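Local coordinates for chromosomal replication initiator protein DnaA (Aquifex aeolicus, PDB 1L8Q) that binds ATP and the chromosomal replication origin, where its ATP-bound form probably initiates assembly of the DNA replication initiation complex once per cell cycle, at residues Val99-Leu104 against Glu131-Leu136. Residues are numbered along the deposited sequence; the frame is centred on the assembly and turned at random.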
ATOM      1  N   VAL A  99      -2.877  -0.709  29.518  1.00 22.45           N
ATOM      2  CA  VAL A  99      -3.822   0.087  28.751  1.00 22.47           C
ATOM      3  C   VAL A  99      -5.208  -0.546  28.708  1.00 22.79           C
ATOM      4  O   VAL A  99      -5.377  -1.701  29.071  1.00 22.92           O
ATOM      5  CB  VAL A  99      -3.322   0.316  27.305  1.00 22.51           C
ATOM      6  CG1 VAL A  99      -2.010   1.080  27.310  1.00 22.22           C
ATOM      7  CG2 VAL A  99      -3.160  -0.992  26.584  1.00 21.30           C
ATOM      8  N   ASP A 100      -6.202   0.229  28.288  1.00 23.07           N
ATOM      9  CA  ASP A 100      -7.532  -0.310  28.035  1.00 23.60           C
ATOM     10  C   ASP A 100      -7.634  -0.703  26.557  1.00 23.65           C
ATOM     11  O   ASP A 100      -8.485  -1.503  26.174  1.00 24.06           O
ATOM     12  CB  ASP A 100      -8.617   0.733  28.314  1.00 23.77           C
ATOM     13  CG  ASP A 100      -8.539   1.318  29.719  1.00 25.88           C
ATOM     14  OD1 ASP A 100      -8.538   0.542  30.704  1.00 28.35           O
ATOM     15  OD2 ASP A 100      -8.509   2.551  29.935  1.00 26.63           O
ATOM     16  N   LEU A 101      -6.769  -0.121  25.730  1.00 23.33           N
ATOM     17  CA  LEU A 101      -6.839  -0.301  24.286  1.00 22.93           C
ATOM     18  C   LEU A 101      -5.444  -0.290  23.672  1.00 22.86           C
ATOM     19  O   LEU A 101      -4.781   0.734  23.683  1.00 23.05           O
ATOM     20  CB  LEU A 101      -7.637   0.853  23.657  1.00 22.25           C
ATOM     21  CG  LEU A 101      -8.458   0.579  22.373  1.00 22.57           C
ATOM     22  CD1 LEU A 101      -8.486   1.777  21.429  1.00 20.20           C
ATOM     23  CD2 LEU A 101      -8.037  -0.688  21.612  1.00 19.66           C
ATOM     24  N   LEU A 102      -5.010  -1.419  23.130  1.00 22.66           N
ATOM     25  CA  LEU A 102      -3.724  -1.493  22.461  1.00 23.03           C
ATOM     26  C   LEU A 102      -3.950  -1.558  20.938  1.00 23.66           C
ATOM     27  O   LEU A 102      -4.763  -2.352  20.437  1.00 24.13           O
ATOM     28  CB  LEU A 102      -2.932  -2.705  22.959  1.00 22.95           C
ATOM     29  CG  LEU A 102      -1.733  -3.128  22.118  1.00 23.58           C
ATOM     30  CD1 LEU A 102      -0.790  -1.998  21.982  1.00 25.50           C
ATOM     31  CD2 LEU A 102      -1.032  -4.299  22.738  1.00 25.07           C
ATOM     32  N   LEU A 103      -3.270  -0.699  20.202  1.00 23.67           N
ATOM     33  CA  LEU A 103      -3.407  -0.695  18.761  1.00 23.65           C
ATOM     34  C   LEU A 103      -2.047  -0.939  18.152  1.00 23.83           C
ATOM     35  O   LEU A 103      -1.170  -0.062  18.232  1.00 23.87           O
ATOM     36  CB  LEU A 103      -3.928   0.656  18.285  1.00 23.96           C
ATOM     37  CG  LEU A 103      -5.215   1.219  18.914  1.00 23.22           C
ATOM     38  CD1 LEU A 103      -5.343   2.676  18.560  1.00 21.81           C
ATOM     39  CD2 LEU A 103      -6.450   0.450  18.467  1.00 20.80           C
ATOM     40  N   LEU A 104      -1.854  -2.129  17.580  1.00 23.50           N
ATOM     41  CA  LEU A 104      -0.595  -2.476  16.955  1.00 23.91           C
ATOM     42  C   LEU A 104      -0.789  -2.520  15.455  1.00 24.81           C
ATOM     43  O   LEU A 104      -1.509  -3.399  14.924  1.00 26.01           O
ATOM     44  CB  LEU A 104      -0.084  -3.819  17.463  1.00 24.00           C
ATOM     45  CG  LEU A 104       1.428  -3.987  17.322  1.00 23.71           C
ATOM     46  CD1 LEU A 104       2.146  -2.937  18.180  1.00 24.11           C
ATOM     47  CD2 LEU A 104       1.883  -5.385  17.678  1.00 21.48           C
ATOM     48  N   GLU A 131      -9.368  -8.855  29.743  1.00 25.13           N
ATOM     49  CA  GLU A 131     -10.389  -8.419  28.813  1.00 25.38           C
ATOM     50  C   GLU A 131     -10.141  -6.992  28.340  1.00 24.66           C
ATOM     51  O   GLU A 131     -11.062  -6.193  28.259  1.00 24.61           O
ATOM     52  CB  GLU A 131     -11.783  -8.547  29.426  1.00 26.03           C
ATOM     53  CG  GLU A 131     -12.235  -9.993  29.612  1.00 29.27           C
ATOM     54  CD  GLU A 131     -13.645 -10.108  30.176  1.00 32.44           C
ATOM     55  OE1 GLU A 131     -13.886  -9.609  31.304  1.00 33.76           O
ATOM     56  OE2 GLU A 131     -14.512 -10.699  29.497  1.00 32.54           O
ATOM     57  N   LYS A 132      -8.885  -6.681  28.044  1.00 24.12           N
ATOM     58  CA  LYS A 132      -8.523  -5.373  27.489  1.00 23.74           C
ATOM     59  C   LYS A 132      -8.497  -5.508  25.971  1.00 23.46           C
ATOM     60  O   LYS A 132      -8.102  -6.557  25.440  1.00 23.42           O
ATOM     61  CB  LYS A 132      -7.167  -4.916  28.012  1.00 23.55           C
ATOM     62  CG  LYS A 132      -7.188  -4.590  29.462  1.00 23.16           C
ATOM     63  CD  LYS A 132      -8.399  -3.738  29.780  1.00 23.92           C
ATOM     64  CE  LYS A 132      -8.414  -3.280  31.245  1.00 24.44           C
ATOM     65  NZ  LYS A 132      -9.600  -2.421  31.538  1.00 23.56           N
ATOM     66  N   GLN A 133      -8.929  -4.463  25.275  1.00 22.53           N
ATOM     67  CA  GLN A 133      -9.119  -4.555  23.836  1.00 21.83           C
ATOM     68  C   GLN A 133      -7.826  -4.482  23.070  1.00 21.37           C
ATOM     69  O   GLN A 133      -6.985  -3.625  23.321  1.00 21.47           O
ATOM     70  CB  GLN A 133     -10.081  -3.471  23.346  1.00 21.82           C
ATOM     71  CG  GLN A 133     -10.410  -3.551  21.860  1.00 23.43           C
ATOM     72  CD  GLN A 133     -11.324  -4.740  21.518  1.00 25.91           C
ATOM     73  OE1 GLN A 133     -12.435  -4.847  22.039  1.00 27.23           O
ATOM     74  NE2 GLN A 133     -10.850  -5.623  20.658  1.00 25.94           N
ATOM     75  N   ILE A 134      -7.672  -5.388  22.123  1.00 21.03           N
ATOM     76  CA  ILE A 134      -6.517  -5.395  21.265  1.00 20.50           C
ATOM     77  C   ILE A 134      -7.003  -5.266  19.842  1.00 21.03           C
ATOM     78  O   ILE A 134      -7.919  -5.974  19.431  1.00 21.00           O
ATOM     79  CB  ILE A 134      -5.769  -6.703  21.412  1.00 20.45           C
ATOM     80  CG1 ILE A 134      -5.308  -6.900  22.861  1.00 20.09           C
ATOM     81  CG2 ILE A 134      -4.592  -6.744  20.456  1.00 19.53           C
ATOM     82  CD1 ILE A 134      -5.007  -8.350  23.201  1.00 19.77           C
ATOM     83  N   ILE A 135      -6.426  -4.333  19.093  1.00 20.96           N
ATOM     84  CA  ILE A 135      -6.729  -4.232  17.689  1.00 20.75           C
ATOM     85  C   ILE A 135      -5.427  -4.254  16.913  1.00 21.31           C
ATOM     86  O   ILE A 135      -4.535  -3.446  17.160  1.00 21.14           O
ATOM     87  CB  ILE A 135      -7.517  -2.973  17.386  1.00 20.87           C
ATOM     88  CG1 ILE A 135      -8.748  -2.908  18.258  1.00 21.00           C
ATOM     89  CG2 ILE A 135      -7.949  -2.938  15.917  1.00 20.87           C
ATOM     90  CD1 ILE A 135      -9.591  -1.709  17.991  1.00 21.59           C
ATOM     91  N   LEU A 136      -5.305  -5.217  16.001  1.00 21.77           N
ATOM     92  CA  LEU A 136      -4.119  -5.343  15.179  1.00 22.30           C
ATOM     93  C   LEU A 136      -4.485  -4.989  13.773  1.00 22.37           C
ATOM     94  O   LEU A 136      -5.646  -5.093  13.390  1.00 23.08           O
ATOM     95  CB  LEU A 136      -3.602  -6.781  15.180  1.00 22.29           C
ATOM     96  CG  LEU A 136      -3.068  -7.382  16.467  1.00 22.82           C
ATOM     97  CD1 LEU A 136      -2.466  -6.325  17.352  1.00 22.22           C
ATOM     98  CD2 LEU A 136      -4.185  -8.055  17.152  1.00 24.87           C
TER
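Asp-100 and Lys-132 extend alongside each other in the same direction, just before their two strands begin. Lys-132 bends once, at chi2 (-46°), and its CG, CD and CE pass by the carbonyl oxygen of Val-99 before NZ reaches Asp-100 OD1 at 3.3 Å. This salt bridge uses the anti side of the carboxylate, while OD2 is taken by the backbone N of Arg-67. A methionine in place of Lys-132 would probably leave OD1 without its cationic mate on this side and the acidic group less firmly oriented. The strands 101-105 and 133-138 are neighbours in the parallel sheet of the AAA+ domain, joined by helix 114-129 in a beta-alpha-beta crossover. Between them Leu-102 N binds Gln-133 O (3.0 Å) and Leu-102 O accepts from Ile-135 N (2.9 Å). On one face Leu-103 lies alongside Ile-135, its CD2 3.7 Å from Ile-135 CB, and Leu-101 CD2 lies 3.7 Å from Gln-133 CG. Bent at chi2 (72°), Gln-133 has OE1 accepting from Gly-34 N and NE2 donating to the carbonyls of Ile-134 and Tyr-37. On the other face, which helix 114-129 covers, Leu-136 CD1 meets Leu-104 CB at 3.5 Å, with Phe-120 against Leu-104 and Phe-124 against Ile-134.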